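Local structure of putative cell adhesion protein (Parabacteroides distasonis, 3LIU) at residues Ala191-Lys196 and Gly313-Leu318; Leu309-Asp314 and Cys331-Pro336; Ile326-Cys331 and Gly370-Tyr375; Thr365-Gly370 and Ser380-Ala385. The protein is a putative fimbrillin of the FimA/Mfa1 family that probably serves as a subunit of adhesive pili on the bacterial cell surface. All blocks are in the same frame, centred on the assembly; numbering follows the deposited sequence.

Contact 1 (Ala191-Lys196 and Gly313-Leu318)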
loop_
_atom_site.group_PDB
_atom_site.type_symbol
_atom_site.label_atom_id
_atom_site.label_comp_id
_atom_site.label_asym_id
_atom_site.label_seq_id
_atom_site.Cartn_x
_atom_site.Cartn_y
_atom_site.Cartn_z
ATOM N N ALA A 191 -35.508 14.968 -3.617
ATOM C CA ALA A 191 -36.657 14.113 -3.426
ATOM C C ALA A 191 -37.641 13.986 -4.605
ATOM O O ALA A 191 -38.829 13.746 -4.371
ATOM C CB ALA A 191 -37.390 14.531 -2.146
ATOM N N ASN A 192 -37.172 14.110 -5.857
ATOM C CA ASN A 192 -37.967 13.654 -7.037
ATOM C C ASN A 192 -38.321 12.135 -7.005
ATOM O O ASN A 192 -39.126 11.658 -7.832
ATOM C CB ASN A 192 -37.231 13.965 -8.360
ATOM N N TYR A 193 -37.692 11.380 -6.086
ATOM C CA TYR A 193 -37.794 9.905 -6.046
ATOM C C TYR A 193 -37.276 9.295 -4.721
ATOM O O TYR A 193 -36.463 9.888 -3.996
ATOM C CB TYR A 193 -36.996 9.274 -7.217
ATOM C CG TYR A 193 -35.497 9.585 -7.108
ATOM C CD1 TYR A 193 -34.664 8.850 -6.266
ATOM C CD2 TYR A 193 -34.931 10.660 -7.797
ATOM C CE1 TYR A 193 -33.305 9.166 -6.139
ATOM C CE2 TYR A 193 -33.575 10.970 -7.667
ATOM C CZ TYR A 193 -32.780 10.218 -6.829
ATOM O OH TYR A 193 -31.458 10.537 -6.681
ATOM N N GLU A 194 -37.709 8.066 -4.480
ATOM C CA GLU A 194 -37.231 7.238 -3.402
ATOM C C GLU A 194 -36.248 6.154 -3.898
ATOM O O GLU A 194 -36.522 5.475 -4.856
ATOM C CB GLU A 194 -38.442 6.500 -2.831
ATOM C CG GLU A 194 -39.237 7.281 -1.832
ATOM C CD GLU A 194 -40.534 6.563 -1.484
ATOM O OE1 GLU A 194 -40.470 5.414 -0.980
ATOM O OE2 GLU A 194 -41.609 7.141 -1.748
ATOM N N SER A 195 -35.148 5.950 -3.193
ATOM C CA SER A 195 -34.283 4.827 -3.464
ATOM C C SER A 195 -34.967 3.594 -2.923
ATOM O O SER A 195 -35.531 3.661 -1.849
ATOM C CB SER A 195 -32.937 4.987 -2.775
ATOM O OG SER A 195 -32.209 6.074 -3.312
ATOM N N LYS A 196 -34.927 2.485 -3.665
ATOM C CA LYS A 196 -35.516 1.237 -3.212
ATOM C C LYS A 196 -34.513 0.135 -2.918
ATOM O O LYS A 196 -34.702 -0.597 -1.967
ATOM C CB LYS A 196 -36.538 0.743 -4.225
ATOM C CG LYS A 196 -37.814 1.568 -4.233
ATOM C CD LYS A 196 -38.694 1.353 -2.960
ATOM C CE LYS A 196 -39.562 2.590 -2.680
ATOM N NZ LYS A 196 -40.751 2.344 -1.814
ATOM N N GLY A 313 -23.267 -1.737 -9.711
ATOM C CA GLY A 313 -24.422 -2.541 -9.291
ATOM C C GLY A 313 -25.722 -2.050 -9.901
ATOM O O GLY A 313 -25.730 -1.141 -10.730
ATOM N N ASP A 314 -26.827 -2.642 -9.477
ATOM C CA ASP A 314 -28.137 -2.354 -10.058
ATOM C C ASP A 314 -28.892 -1.515 -9.060
ATOM O O ASP A 314 -29.048 -1.929 -7.914
ATOM C CB ASP A 314 -28.910 -3.651 -10.347
ATOM C CG ASP A 314 -28.199 -4.543 -11.357
ATOM O OD1 ASP A 314 -27.246 -4.088 -12.028
ATOM O OD2 ASP A 314 -28.574 -5.722 -11.443
ATOM N N TYR A 315 -29.345 -0.339 -9.489
ATOM C CA TYR A 315 -30.002 0.608 -8.582
ATOM C C TYR A 315 -31.442 0.723 -9.002
ATOM O O TYR A 315 -31.762 0.951 -10.181
ATOM C CB TYR A 315 -29.303 1.973 -8.623
ATOM C CG TYR A 315 -30.033 3.081 -7.889
ATOM C CD1 TYR A 315 -29.930 3.233 -6.497
ATOM C CD2 TYR A 315 -30.833 3.965 -8.580
ATOM C CE1 TYR A 315 -30.621 4.263 -5.836
ATOM C CE2 TYR A 315 -31.519 4.984 -7.938
ATOM C CZ TYR A 315 -31.418 5.136 -6.585
ATOM O OH TYR A 315 -32.137 6.153 -6.012
ATOM N N THR A 316 -32.311 0.579 -8.025
ATOM C CA THR A 316 -33.743 0.639 -8.247
ATOM C C THR A 316 -34.336 1.826 -7.470
ATOM O O THR A 316 -34.040 2.013 -6.284
ATOM C CB THR A 316 -34.390 -0.699 -7.784
ATOM O OG1 THR A 316 -33.738 -1.792 -8.451
ATOM C CG2 THR A 316 -35.875 -0.714 -8.064
ATOM N N TYR A 317 -35.176 2.614 -8.140
ATOM C CA TYR A 317 -35.827 3.751 -7.509
ATOM C C TYR A 317 -37.288 3.836 -7.939
ATOM O O TYR A 317 -37.687 3.246 -8.937
ATOM C CB TYR A 317 -35.106 5.033 -7.870
ATOM C CG TYR A 317 -35.104 5.324 -9.349
ATOM C CD1 TYR A 317 -34.254 4.626 -10.214
ATOM C CD2 TYR A 317 -35.933 6.313 -9.880
ATOM C CE1 TYR A 317 -34.234 4.907 -11.555
ATOM C CE2 TYR A 317 -35.943 6.582 -11.232
ATOM C CZ TYR A 317 -35.097 5.881 -12.070
ATOM O OH TYR A 317 -35.107 6.128 -13.430
ATOM N N LEU A 318 -38.076 4.555 -7.149
ATOM C CA LEU A 318 -39.491 4.810 -7.454
ATOM C C LEU A 318 -39.652 6.285 -7.729
ATOM O O LEU A 318 -39.567 7.094 -6.810
ATOM C CB LEU A 318 -40.391 4.399 -6.294
ATOM C CG LEU A 318 -41.899 4.529 -6.559
ATOM C CD1 LEU A 318 -42.366 3.572 -7.676
ATOM C CD2 LEU A 318 -42.636 4.241 -5.273
HETATM O O HOH W 1 -41.394 8.127 -4.752
#
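The close-packed side of this strand pair gathers three tyrosines and a serine. Y315, with CG anti to the backbone N (chi1 171°), reaches along the sheet until its OH donates to S195 OG at 2.7 Å, the serine oxygen lying at the edge of the tyrosine ring, in its plane. Y315 OH also comes within 3.2 Å of Y193 CE1. Y317 turns its ring edge toward the face of Y193 in a T-shaped pair, the planes 68° apart; both rings start from the crowded first torsion between backbone N and carbonyl carbon. Beneath them the backbones form an antiparallel pairing of strands 193-196 and 313-318, with E194 and L318 exchanging two bonds and K196 N donating to T316 O at 2.8 Å. A phenylalanine in place of Y315, lacking the donating hydroxyl, would probably loosen the hold on S195 OG, which also bonds to G186 O. The other face, carrying E194, K196 and L318, is looser and solvent-facing. There K196 bends at chi2, passes its CE alongside L318 CB at 4.1 Å, and makes a salt bridge with E194 OE1 whose hydrogen bond is weak, while a water donates to E194 OE2 and L318 O.

Contact 2 (Leu309-Asp314 and Cys331-Pro336)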
loop_
_atom_site.group_PDB
_atom_site.type_symbol
_atom_site.label_atom_id
_atom_site.label_comp_id
_atom_site.label_asym_id
_atom_site.label_seq_id
_atom_site.Cartn_x
_atom_site.Cartn_y
_atom_site.Cartn_z
ATOM N N LEU A 309 -11.768 3.962 -5.620
ATOM C CA LEU A 309 -12.576 2.803 -5.473
ATOM C C LEU A 309 -13.864 3.035 -6.224
ATOM O O LEU A 309 -14.589 4.023 -5.994
ATOM C CB LEU A 309 -12.834 2.447 -3.991
ATOM C CG LEU A 309 -13.686 1.166 -3.835
ATOM C CD1 LEU A 309 -13.217 0.271 -2.705
ATOM C CD2 LEU A 309 -15.179 1.469 -3.709
ATOM N N ILE A 310 -14.154 2.116 -7.138
ATOM C CA ILE A 310 -15.352 2.202 -7.961
ATOM C C ILE A 310 -16.209 0.949 -7.780
ATOM O O ILE A 310 -15.690 -0.196 -7.862
ATOM C CB ILE A 310 -14.967 2.364 -9.460
ATOM C CG1 ILE A 310 -13.988 3.525 -9.639
ATOM C CG2 ILE A 310 -16.252 2.606 -10.384
ATOM C CD1 ILE A 310 -13.521 3.764 -11.113
ATOM N N VAL A 311 -17.501 1.150 -7.481
ATOM C CA VAL A 311 -18.473 0.062 -7.420
ATOM C C VAL A 311 -19.447 0.095 -8.596
ATOM O O VAL A 311 -19.738 1.165 -9.160
ATOM C CB VAL A 311 -19.243 0.022 -6.080
ATOM C CG1 VAL A 311 -18.232 0.140 -4.877
ATOM C CG2 VAL A 311 -20.250 1.112 -6.027
ATOM N N LYS A 312 -19.864 -1.100 -9.000
ATOM C CA LYS A 312 -20.892 -1.287 -10.008
ATOM C C LYS A 312 -22.017 -2.128 -9.436
ATOM O O LYS A 312 -21.760 -3.133 -8.778
ATOM C CB LYS A 312 -20.341 -2.003 -11.225
ATOM C CG LYS A 312 -21.257 -1.862 -12.468
ATOM C CD LYS A 312 -20.843 -2.716 -13.623
ATOM C CE LYS A 312 -21.091 -4.167 -13.344
ATOM N NZ LYS A 312 -20.641 -4.968 -14.471
ATOM N N GLY A 313 -23.267 -1.737 -9.711
ATOM C CA GLY A 313 -24.422 -2.541 -9.291
ATOM C C GLY A 313 -25.722 -2.050 -9.901
ATOM O O GLY A 313 -25.730 -1.141 -10.730
ATOM N N ASP A 314 -26.827 -2.642 -9.477
ATOM C CA ASP A 314 -28.137 -2.354 -10.058
ATOM C C ASP A 314 -28.892 -1.515 -9.060
ATOM O O ASP A 314 -29.048 -1.929 -7.914
ATOM C CB ASP A 314 -28.910 -3.651 -10.347
ATOM C CG ASP A 314 -28.199 -4.543 -11.357
ATOM O OD1 ASP A 314 -27.246 -4.088 -12.028
ATOM O OD2 ASP A 314 -28.574 -5.722 -11.443
ATOM N N CYS A 331 -24.799 0.299 -13.037
ATOM C CA CYS A 331 -24.471 1.654 -12.644
ATOM C C CYS A 331 -23.139 1.706 -11.921
ATOM O O CYS A 331 -22.919 0.892 -11.026
ATOM C CB CYS A 331 -25.440 2.144 -11.560
ATOM S SG CYS A 331 -26.946 2.509 -12.069
ATOM N N TYR A 332 -22.333 2.735 -12.205
ATOM C CA TYR A 332 -21.070 2.964 -11.515
ATOM C C TYR A 332 -21.091 4.178 -10.586
ATOM O O TYR A 332 -21.707 5.233 -10.869
ATOM C CB TYR A 332 -19.920 3.179 -12.505
ATOM C CG TYR A 332 -19.587 2.023 -13.365
ATOM C CD1 TYR A 332 -18.677 1.067 -12.949
ATOM C CD2 TYR A 332 -20.173 1.875 -14.631
ATOM C CE1 TYR A 332 -18.361 0.002 -13.755
ATOM C CE2 TYR A 332 -19.876 0.781 -15.433
ATOM C CZ TYR A 332 -18.959 -0.153 -14.992
ATOM O OH TYR A 332 -18.651 -1.267 -15.772
ATOM N N TYR A 333 -20.345 4.023 -9.499
ATOM C CA TYR A 333 -20.131 5.051 -8.488
ATOM C C TYR A 333 -18.638 5.026 -8.095
ATOM O O TYR A 333 -18.114 3.980 -7.619
ATOM C CB TYR A 333 -20.987 4.771 -7.263
ATOM C CG TYR A 333 -22.469 4.628 -7.542
ATOM C CD1 TYR A 333 -22.996 3.414 -7.932
ATOM C CD2 TYR A 333 -23.342 5.718 -7.409
ATOM C CE1 TYR A 333 -24.366 3.250 -8.177
ATOM C CE2 TYR A 333 -24.696 5.587 -7.665
ATOM C CZ TYR A 333 -25.207 4.320 -8.031
ATOM O OH TYR A 333 -26.540 4.149 -8.279
ATOM N N ALA A 334 -17.951 6.141 -8.343
ATOM C CA ALA A 334 -16.520 6.262 -8.092
ATOM C C ALA A 334 -16.211 7.194 -6.929
ATOM O O ALA A 334 -16.824 8.257 -6.829
ATOM C CB ALA A 334 -15.818 6.765 -9.368
ATOM N N ILE A 335 -15.208 6.827 -6.140
ATOM C CA ILE A 335 -14.788 7.502 -4.910
ATOM C C ILE A 335 -13.291 7.722 -4.904
ATOM O O ILE A 335 -12.533 6.757 -4.960
ATOM C CB ILE A 335 -15.099 6.545 -3.697
ATOM C CG1 ILE A 335 -16.604 6.428 -3.523
ATOM C CG2 ILE A 335 -14.459 6.955 -2.405
ATOM C CD1 ILE A 335 -17.328 7.696 -3.777
ATOM N N PRO A 336 -12.841 8.974 -4.769
ATOM C CA PRO A 336 -11.420 9.168 -4.533
ATOM C C PRO A 336 -11.044 8.816 -3.100
ATOM O O PRO A 336 -11.493 9.481 -2.167
ATOM C CB PRO A 336 -11.199 10.653 -4.834
ATOM C CG PRO A 336 -12.567 11.260 -4.925
ATOM C CD PRO A 336 -13.600 10.228 -4.683
HETATM O O HOH W 2 -17.759 -3.704 -15.133
#
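Closest of the side-chain meetings here is that of K312 with Y332, a non-hydrogen-bonded pair whose side chains run side by side in the same direction. The lysine lays its CG over one face of the ring, 3.8 Å from the centroid and 18° off the normal, a CH-pi contact; its CD goes on to the phenol end, 3.4 Å from Y332 OH. A bend at chi3 (70°) follows, and a water then joins K312 NZ to Y332 OH, so the polar tips are bridged while the aliphatic stem covers the ring. On the same face I310 continues the apolar row, its CG2 against Y332 CD1 and its CG1 3.7 Å from A334 CB. Across the sheet, V311 CG2 meets Y333 CB at 3.9 Å.

These side chains are held in step by the backbone of an antiparallel beta hairpin. Three hydrogen-bonded pairs, L309 with I335, V311 with Y333 and G313 with C331, each contribute two N-H to O=C bonds. Between them lie CA-H...O contacts, such as K312 CA to C331 O at 3.1 Å, which mark how closely the strands approach.

Farther out, the face of L309, V311, Y333 and I335 is covered by strand 358-366 through I362, L364 and I366, and Y333 OH bonds to G368 O just beyond that strand. Strand 193-213 pairs with the outer edge of 309-314, adding F204 beside I310, so the hairpin is continued into a wider sheet that packs against a second one.

Contact 3 (Ile326-Cys331 and Gly370-Tyr375)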
loop_
_atom_site.group_PDB
_atom_site.type_symbol
_atom_site.label_atom_id
_atom_site.label_comp_id
_atom_site.label_asym_id
_atom_site.label_seq_id
_atom_site.Cartn_x
_atom_site.Cartn_y
_atom_site.Cartn_z
ATOM N N ILE A 326 -38.153 1.526 -11.175
ATOM C CA ILE A 326 -37.283 1.297 -12.317
ATOM C C ILE A 326 -35.941 0.835 -11.772
ATOM O O ILE A 326 -35.448 1.397 -10.801
ATOM C CB ILE A 326 -37.065 2.617 -13.131
ATOM C CG1 ILE A 326 -38.404 3.138 -13.713
ATOM C CG2 ILE A 326 -36.005 2.410 -14.206
ATOM C CD1 ILE A 326 -38.343 4.614 -14.257
ATOM N N THR A 327 -35.358 -0.166 -12.403
ATOM C CA THR A 327 -33.989 -0.592 -12.105
ATOM C C THR A 327 -33.064 -0.188 -13.260
ATOM O O THR A 327 -33.318 -0.494 -14.426
ATOM C CB THR A 327 -33.904 -2.095 -11.884
ATOM O OG1 THR A 327 -34.771 -2.446 -10.791
ATOM C CG2 THR A 327 -32.457 -2.541 -11.608
ATOM N N LYS A 328 -32.029 0.542 -12.909
ATOM C CA LYS A 328 -30.923 0.845 -13.806
ATOM C C LYS A 328 -29.849 -0.164 -13.501
ATOM O O LYS A 328 -29.319 -0.208 -12.395
ATOM C CB LYS A 328 -30.405 2.251 -13.575
ATOM C CG LYS A 328 -29.290 2.677 -14.629
ATOM C CD LYS A 328 -28.933 4.176 -14.534
ATOM C CE LYS A 328 -27.943 4.613 -15.625
ATOM N NZ LYS A 328 -27.598 6.080 -15.542
ATOM N N GLU A 329 -29.523 -0.986 -14.476
ATOM C CA GLU A 329 -28.522 -1.991 -14.237
ATOM C C GLU A 329 -27.145 -1.430 -14.492
ATOM O O GLU A 329 -27.003 -0.496 -15.255
ATOM C CB GLU A 329 -28.719 -3.166 -15.164
ATOM C CG GLU A 329 -30.006 -3.892 -14.964
ATOM C CD GLU A 329 -29.985 -5.177 -15.737
ATOM O OE1 GLU A 329 -28.974 -5.887 -15.685
ATOM O OE2 GLU A 329 -30.950 -5.474 -16.417
ATOM N N ASN A 330 -26.137 -2.042 -13.875
ATOM C CA ASN A 330 -24.740 -1.801 -14.224
ATOM C C ASN A 330 -24.352 -0.335 -14.131
ATOM O O ASN A 330 -23.727 0.202 -15.043
ATOM C CB ASN A 330 -24.464 -2.410 -15.618
ATOM C CG ASN A 330 -24.708 -3.895 -15.628
ATOM O OD1 ASN A 330 -24.252 -4.607 -14.712
ATOM N ND2 ASN A 330 -25.491 -4.383 -16.616
ATOM N N CYS A 331 -24.799 0.299 -13.037
ATOM C CA CYS A 331 -24.471 1.654 -12.644
ATOM C C CYS A 331 -23.139 1.706 -11.921
ATOM O O CYS A 331 -22.919 0.892 -11.026
ATOM C CB CYS A 331 -25.440 2.144 -11.560
ATOM S SG CYS A 331 -26.946 2.509 -12.069
ATOM N N GLY A 370 -26.401 5.704 -10.769
ATOM C CA GLY A 370 -25.031 5.940 -11.102
ATOM C C GLY A 370 -24.878 6.195 -12.577
ATOM O O GLY A 370 -25.851 6.394 -13.296
ATOM N N SER A 371 -23.633 6.181 -13.022
ATOM C CA SER A 371 -23.287 6.416 -14.416
ATOM C C SER A 371 -23.198 5.102 -15.120
ATOM O O SER A 371 -22.739 4.114 -14.543
ATOM C CB SER A 371 -21.932 7.125 -14.532
ATOM O OG SER A 371 -21.526 7.251 -15.893
ATOM N N GLU A 372 -23.542 5.108 -16.404
ATOM C CA GLU A 372 -23.384 3.913 -17.218
ATOM C C GLU A 372 -21.899 3.683 -17.526
ATOM O O GLU A 372 -21.541 2.595 -17.933
ATOM C CB GLU A 372 -24.289 3.936 -18.480
ATOM C CG GLU A 372 -25.768 3.943 -18.088
ATOM C CD GLU A 372 -26.782 3.829 -19.259
ATOM O OE1 GLU A 372 -26.431 4.237 -20.388
ATOM O OE2 GLU A 372 -27.943 3.348 -19.025
ATOM N N ILE A 373 -21.039 4.672 -17.256
ATOM C CA ILE A 373 -19.622 4.559 -17.570
ATOM C C ILE A 373 -18.775 4.861 -16.301
ATOM O O ILE A 373 -19.229 5.583 -15.380
ATOM C CB ILE A 373 -19.253 5.388 -18.828
ATOM C CG1 ILE A 373 -19.396 6.905 -18.573
ATOM C CG2 ILE A 373 -20.192 4.983 -20.075
ATOM C CD1 ILE A 373 -18.982 7.770 -19.772
ATOM N N PRO A 374 -17.588 4.240 -16.204
ATOM C CA PRO A 374 -16.866 4.289 -14.946
ATOM C C PRO A 374 -16.151 5.579 -14.639
ATOM O O PRO A 374 -16.018 5.929 -13.471
ATOM C CB PRO A 374 -15.860 3.135 -15.077
ATOM C CG PRO A 374 -15.665 2.974 -16.585
ATOM C CD PRO A 374 -17.040 3.207 -17.111
ATOM N N TYR A 375 -15.685 6.307 -15.640
ATOM C CA TYR A 375 -14.752 7.402 -15.365
ATOM C C TYR A 375 -15.309 8.780 -15.634
ATOM O O TYR A 375 -14.563 9.747 -15.721
ATOM C CB TYR A 375 -13.487 7.181 -16.166
ATOM C CG TYR A 375 -12.818 5.847 -15.881
ATOM C CD1 TYR A 375 -12.719 5.355 -14.582
ATOM C CD2 TYR A 375 -12.291 5.082 -16.905
ATOM C CE1 TYR A 375 -12.089 4.163 -14.303
ATOM C CE2 TYR A 375 -11.659 3.871 -16.640
ATOM C CZ TYR A 375 -11.545 3.425 -15.334
ATOM O OH TYR A 375 -10.909 2.247 -15.049
HETATM O O HOH W 3 -28.147 0.357 -17.701
HETATM O O HOH W 4 -22.857 0.414 -17.468
#
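K328 leaves its strand with CG anti to the backbone N (chi1 -174°) and stays extended through every later torsion, a straight arm that carries NZ to the carbonyl of G370. E372 comes to meet it with CG beside its own backbone N (chi1 -63°) and CD anti beyond. The two chains cross obliquely, and K328 CE rests 3.4 Å from E372 CG. C331 turns SG toward its backbone N (chi1 -74°), which places the sulfur near the amide of G370.

The principal bond runs from K328 NZ to G370 O, 2.9 Å long and in the carbonyl plane. A weak one follows from G370 N to C331 SG at 3.5 Å, and C331 CA makes a CA-H...O contact with S371 O. A side chain built on G370 would press closely on C331 CB, so the absence of one suits this crossing.

The chain turns a corner at N330, where N330 and C331 both face G313 in a G1 beta bulge. N330 has positive phi, and its backbone N bonds to D314 OD1. Two waters bind the loop to this corner: one donates to E329 O and E372 OE2, the other to N330 O and E372 O.

K328 NZ and E372 OE2 remain 4.4 Å apart, beyond a salt bridge, so the attraction between them is probably moderate. The ammonium group is instead gripped by a neutral carbonyl, and the carboxylate would tend to keep the lysine protonated, while two waters add to the direct hold, which includes the backbone bond between S371 and Y332.

Contact 4 (Thr365-Gly370 and Ser380-Ala385)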
loop_
_atom_site.group_PDB
_atom_site.type_symbol
_atom_site.label_atom_id
_atom_site.label_comp_id
_atom_site.label_asym_id
_atom_site.label_seq_id
_atom_site.Cartn_x
_atom_site.Cartn_y
_atom_site.Cartn_z
ATOM N N THR A 365 -23.109 5.392 0.643
ATOM C CA THR A 365 -24.553 5.597 0.702
ATOM C C THR A 365 -24.946 6.004 -0.708
ATOM O O THR A 365 -24.562 7.081 -1.176
ATOM C CB THR A 365 -24.975 6.695 1.694
ATOM O OG1 THR A 365 -24.579 6.318 3.017
ATOM C CG2 THR A 365 -26.519 6.924 1.677
ATOM N N ILE A 366 -25.678 5.136 -1.396
ATOM C CA ILE A 366 -26.101 5.411 -2.763
ATOM C C ILE A 366 -27.462 6.085 -2.741
ATOM O O ILE A 366 -28.403 5.561 -2.151
ATOM C CB ILE A 366 -26.108 4.099 -3.568
ATOM C CG1 ILE A 366 -24.649 3.636 -3.726
ATOM C CG2 ILE A 366 -26.822 4.290 -4.926
ATOM C CD1 ILE A 366 -24.525 2.248 -3.931
ATOM N N ILE A 367 -27.571 7.257 -3.362
ATOM C CA ILE A 367 -28.783 8.078 -3.264
ATOM C C ILE A 367 -29.455 8.395 -4.613
ATOM O O ILE A 367 -30.330 9.249 -4.699
ATOM C CB ILE A 367 -28.506 9.398 -2.472
ATOM C CG1 ILE A 367 -27.563 10.321 -3.247
ATOM C CG2 ILE A 367 -27.925 9.055 -1.055
ATOM C CD1 ILE A 367 -27.616 11.774 -2.751
ATOM N N GLY A 368 -29.068 7.681 -5.662
ATOM C CA GLY A 368 -29.611 7.930 -6.994
ATOM C C GLY A 368 -28.895 7.044 -7.979
ATOM O O GLY A 368 -28.004 6.280 -7.582
ATOM N N PRO A 369 -29.295 7.101 -9.267
ATOM C CA PRO A 369 -28.690 6.244 -10.264
ATOM C C PRO A 369 -27.253 6.680 -10.519
ATOM O O PRO A 369 -26.940 7.871 -10.500
ATOM C CB PRO A 369 -29.539 6.488 -11.516
ATOM C CG PRO A 369 -30.670 7.370 -11.103
ATOM C CD PRO A 369 -30.208 8.078 -9.882
ATOM N N GLY A 370 -26.401 5.704 -10.769
ATOM C CA GLY A 370 -25.031 5.940 -11.102
ATOM C C GLY A 370 -24.878 6.195 -12.577
ATOM O O GLY A 370 -25.851 6.394 -13.296
ATOM N N SER A 380 -25.188 13.641 -11.738
ATOM C CA SER A 380 -24.739 13.737 -10.332
ATOM C C SER A 380 -24.084 12.433 -9.948
ATOM O O SER A 380 -24.489 11.358 -10.439
ATOM C CB SER A 380 -25.915 13.926 -9.375
ATOM O OG SER A 380 -26.969 14.660 -9.961
ATOM N N THR A 381 -23.107 12.512 -9.050
ATOM C CA THR A 381 -22.402 11.321 -8.575
ATOM C C THR A 381 -23.396 10.338 -7.908
ATOM O O THR A 381 -23.294 9.131 -8.083
ATOM C CB THR A 381 -21.294 11.704 -7.567
ATOM O OG1 THR A 381 -21.896 12.355 -6.446
ATOM C CG2 THR A 381 -20.235 12.663 -8.192
ATOM N N ASN A 382 -24.356 10.882 -7.172
ATOM C CA ASN A 382 -25.388 10.102 -6.436
ATOM C C ASN A 382 -24.833 9.100 -5.424
ATOM O O ASN A 382 -25.472 8.075 -5.107
ATOM C CB ASN A 382 -26.360 9.423 -7.412
ATOM C CG ASN A 382 -27.325 10.407 -8.026
ATOM O OD1 ASN A 382 -27.643 11.416 -7.410
ATOM N ND2 ASN A 382 -27.798 10.124 -9.225
ATOM N N VAL A 383 -23.671 9.436 -4.873
ATOM C CA VAL A 383 -23.028 8.620 -3.864
ATOM C C VAL A 383 -22.380 9.521 -2.828
ATOM O O VAL A 383 -21.871 10.572 -3.138
ATOM C CB VAL A 383 -22.013 7.629 -4.468
ATOM C CG1 VAL A 383 -20.876 8.345 -5.214
ATOM C CG2 VAL A 383 -21.478 6.683 -3.381
ATOM N N SER A 384 -22.496 9.118 -1.578
ATOM C CA SER A 384 -21.834 9.762 -0.456
ATOM C C SER A 384 -20.944 8.681 0.182
ATOM O O SER A 384 -21.360 7.501 0.274
ATOM C CB SER A 384 -22.898 10.259 0.517
ATOM O OG SER A 384 -22.321 10.604 1.740
ATOM N N ALA A 385 -19.708 9.042 0.525
ATOM C CA ALA A 385 -18.762 8.093 1.080
ATOM C C ALA A 385 -18.220 8.537 2.429
ATOM O O ALA A 385 -17.938 9.687 2.630
ATOM C CB ALA A 385 -17.590 7.873 0.111
#
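The two segments run antiparallel, their end-to-end directions 162° apart, with T365 and S384 forming a hydrogen-bonded pair and I366 and V383 a non-hydrogen-bonded one before the backbones leave strand geometry. T365 N donates to S384 O at 2.8 Å, and S384 N returns a bond to T365 O; a third bond, I367 N to N382 O, comes from above the carbonyl plane. N382 then dominates. Its positive phi and a CG set beside the backbone N (chi1 -74°) swing the amide across G368, with CG 3.5 Å from G368 CA, and bring ND2 to P369 O. The bond from ND2 of N382 to P369 O measures 2.7 Å, is almost straight at 177°, and uses a lone pair of the carbonyl oxygen, which lies in the amide plane of N382. N382 ND2 also sits 3.2 Å from P369 CD, where the proline ring crosses the asparagine side chain obliquely. A side chain on G368 would clash with N382 CG.

An alanine in place of N382, without the amide that bonds to P369 O, would probably leave the turn after strand 358-366 less firmly held. I367 O and G368 O are taken by Y193 OH and Y333 OH of the facing sheet; one side-chain amide thus secures the P369 carbonyl, fixing its own rotation by a short, directional bond.

How the contacts relate
The four contacts cluster at one end of the elongated chain, their centres 9 to 15 Å apart. Strand 308-319 carries contacts 1 and 2, which share G313 and D314, and strand 326-336 joins contact 2 to contact 3 through C331. Contacts 1 and 3 meet where T316 OG1 lies 2.6 Å from T327 OG1, a probable hydrogen bond. Contact 4 packs against this sheet: Y193 OH approaches I367 O at 2.6 Å, and Y333 OH approaches G368 O at 2.7 Å. Contacts 3 and 4 share G370, with K328 CD 3.8 Å from P369 CB. Tyrosine hydroxyls thus tie the turn of 365-370 to both strand pairings.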